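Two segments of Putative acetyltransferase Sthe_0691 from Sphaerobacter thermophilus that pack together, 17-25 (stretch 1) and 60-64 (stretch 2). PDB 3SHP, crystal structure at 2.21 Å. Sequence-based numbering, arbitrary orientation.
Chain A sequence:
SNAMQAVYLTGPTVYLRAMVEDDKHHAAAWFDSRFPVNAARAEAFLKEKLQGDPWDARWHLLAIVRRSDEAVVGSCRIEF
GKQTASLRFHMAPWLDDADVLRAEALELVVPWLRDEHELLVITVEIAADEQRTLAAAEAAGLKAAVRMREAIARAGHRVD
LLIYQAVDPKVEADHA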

# COMPACT_ATOMS: atom_id res chain seq x y z
N ARG A 17 -18.62 -13.83 27.48
CA ARG A 17 -20.02 -13.64 27.11
C ARG A 17 -20.01 -13.29 25.62
O ARG A 17 -18.98 -12.96 25.09
CB ARG A 17 -20.63 -12.49 27.91
CG ARG A 17 -19.83 -11.13 27.83
CD ARG A 17 -20.77 -9.93 27.99
NE ARG A 17 -20.05 -8.65 27.98
CZ ARG A 17 -19.70 -7.97 26.89
NH1 ARG A 17 -19.99 -8.42 25.66
NH2 ARG A 17 -19.04 -6.81 27.03
N ALA A 18 -21.16 -13.38 24.98
CA ALA A 18 -21.28 -13.02 23.57
C ALA A 18 -20.75 -11.61 23.34
O ALA A 18 -21.10 -10.68 24.06
CB ALA A 18 -22.75 -13.15 23.10
N MSE A 19 -19.84 -11.47 22.38
CA MSE A 19 -19.38 -10.14 21.96
C MSE A 19 -20.53 -9.45 21.24
O MSE A 19 -21.23 -10.08 20.43
CB MSE A 19 -18.16 -10.26 21.05
CG MSE A 19 -17.55 -8.93 20.69
SE MSE A 19 -15.74 -9.23 20.14
CE MSE A 19 -14.97 -7.44 20.22
N VAL A 20 -20.74 -8.18 21.56
CA VAL A 20 -21.80 -7.38 20.97
C VAL A 20 -21.19 -6.21 20.19
O VAL A 20 -20.00 -5.92 20.33
CB VAL A 20 -22.81 -6.89 22.04
CG1 VAL A 20 -23.58 -8.07 22.63
CG2 VAL A 20 -22.10 -6.06 23.14
N GLU A 21 -21.99 -5.58 19.34
CA GLU A 21 -21.54 -4.49 18.44
C GLU A 21 -20.76 -3.37 19.15
O GLU A 21 -19.77 -2.85 18.62
CB GLU A 21 -22.74 -3.91 17.69
CG GLU A 21 -23.41 -4.95 16.84
CD GLU A 21 -24.63 -4.45 16.09
OE1 GLU A 21 -25.30 -3.51 16.57
OE2 GLU A 21 -24.93 -5.03 15.02
N ASP A 22 -21.23 -3.02 20.34
CA ASP A 22 -20.57 -2.09 21.25
C ASP A 22 -19.10 -2.47 21.52
O ASP A 22 -18.20 -1.63 21.41
CB ASP A 22 -21.34 -2.09 22.56
CG ASP A 22 -21.29 -0.78 23.25
OD1 ASP A 22 -21.88 0.18 22.69
OD2 ASP A 22 -20.67 -0.72 24.35
N ASP A 23 -18.86 -3.73 21.88
CA ASP A 23 -17.49 -4.21 22.04
C ASP A 23 -16.61 -3.97 20.80
O ASP A 23 -15.49 -3.46 20.90
CB ASP A 23 -17.48 -5.70 22.36
CG ASP A 23 -18.29 -6.04 23.61
OD1 ASP A 23 -18.37 -5.21 24.55
OD2 ASP A 23 -18.84 -7.15 23.66
N LYS A 24 -17.14 -4.38 19.64
CA LYS A 24 -16.41 -4.32 18.39
C LYS A 24 -16.04 -2.89 18.06
O LYS A 24 -14.91 -2.62 17.63
CB LYS A 24 -17.22 -4.99 17.25
CG LYS A 24 -17.43 -6.49 17.51
CD LYS A 24 -17.90 -7.27 16.31
CE LYS A 24 -19.39 -7.31 16.19
NZ LYS A 24 -19.75 -8.16 15.00
N HIS A 25 -16.98 -1.98 18.30
CA HIS A 25 -16.75 -0.59 18.01
C HIS A 25 -15.62 -0.03 18.90
O HIS A 25 -14.63 0.51 18.38
CB HIS A 25 -18.04 0.23 18.14
CG HIS A 25 -17.85 1.70 17.88
ND1 HIS A 25 -17.88 2.23 16.61
CD2 HIS A 25 -17.61 2.73 18.73
CE1 HIS A 25 -17.69 3.54 16.69
NE2 HIS A 25 -17.51 3.86 17.96
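Stretch 2, residues 60-64: HLLAI

Stretch 2 is an extended β-strand throughout, and it runs antiparallel to the short strand formed by Arg17 and Ala18. Three backbone hydrogen bonds hold the two together. Arg17 and Ala63 form a hydrogen-bonded pair with CA atoms 5.6 Å apart: Ala63 N donates to Arg17 O at 2.8 Å, while the return bond from Arg17 N to Ala63 O, at 3.3 Å, is weak. Beyond the last strand residue, Met19 N donates to Leu61 O at 2.9 Å in a nearly straight bond, so the pairing persists as the chain turns toward its helix. Between these bonds Ala18 is paired with Leu62, without hydrogen bonds of their own; their CA atoms approach to 4.5 Å while their side chains diverge. Leu62 CD2 still lies alongside the strand backbone, 4.0 Å from Ala18 N. Leu62 CA also lies 3.3 Å from Arg17 O, a CA-H...O contact that supplements the bond to Ala63 N.

The side chain of Arg17 is held within its own stretch. Its NH1 forms a salt bridge with Asp23 OD2 at 2.6 Å, and NH2 reaches Asp23 OD1 at 3.0 Å; NH1 also donates to Ala18 O at 3.0 Å. Asp23 OD2 additionally accepts from Val20 N at 3.0 Å, tying the N-cap residue to the first turn of the helix. Ala63, on the same sheet face as Arg17, lies over one face of the guanidinium, with its CB 3.8 Å from Arg17 NH1 and likewise 3.8 Å from Asp23 OD2. Its small methyl group fits closely against this ion pair.

Apolar packing completes the contact. Met19, a selenomethionine, directs its CB toward stretch 2, 3.8 Å from Leu61 CB and 4.2 Å from Ala63 CB, before the end of its side chain leads away; these carbons meet with no polar group to satisfy. Farther along, the aliphatic part of Lys24 can pack on a leucine, bringing CD to 4.1 Å from Leu61 CD1, because its NZ is hydrogen-bonded elsewhere in the structure.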

# COMPACT_ATOMS: atom_id res chain seq x y z
N HIS A 60 -18.85 -17.59 15.79
CA HIS A 60 -19.25 -16.89 17.00
C HIS A 60 -18.10 -16.09 17.54
O HIS A 60 -16.92 -16.38 17.26
CB HIS A 60 -19.79 -17.88 18.02
CG HIS A 60 -21.02 -18.58 17.56
ND1 HIS A 60 -22.26 -17.97 17.53
CD2 HIS A 60 -21.20 -19.82 17.03
CE1 HIS A 60 -23.16 -18.82 17.04
NE2 HIS A 60 -22.54 -19.95 16.73
N LEU A 61 -18.45 -15.08 18.31
CA LEU A 61 -17.48 -14.25 18.98
C LEU A 61 -17.83 -14.11 20.45
O LEU A 61 -18.94 -13.70 20.77
CB LEU A 61 -17.50 -12.88 18.36
CG LEU A 61 -16.55 -12.62 17.22
CD1 LEU A 61 -16.85 -11.18 16.71
CD2 LEU A 61 -15.12 -12.78 17.69
N LEU A 62 -16.87 -14.44 21.32
CA LEU A 62 -17.02 -14.23 22.73
C LEU A 62 -16.09 -13.10 23.16
O LEU A 62 -14.91 -13.09 22.76
CB LEU A 62 -16.68 -15.51 23.50
CG LEU A 62 -17.54 -16.76 23.24
CD1 LEU A 62 -17.04 -17.92 24.08
CD2 LEU A 62 -19.03 -16.49 23.53
N ALA A 63 -16.60 -12.15 23.93
CA ALA A 63 -15.76 -11.15 24.55
C ALA A 63 -15.11 -11.73 25.78
O ALA A 63 -15.75 -12.49 26.54
CB ALA A 63 -16.60 -9.96 24.95
N ILE A 64 -13.86 -11.38 26.01
CA ILE A 64 -13.23 -11.74 27.27
C ILE A 64 -13.24 -10.47 28.12
O ILE A 64 -12.71 -9.43 27.70
CB ILE A 64 -11.81 -12.25 27.06
CG1 ILE A 64 -11.80 -13.45 26.09
CG2 ILE A 64 -11.12 -12.55 28.42
CD1 ILE A 64 -10.38 -13.82 25.59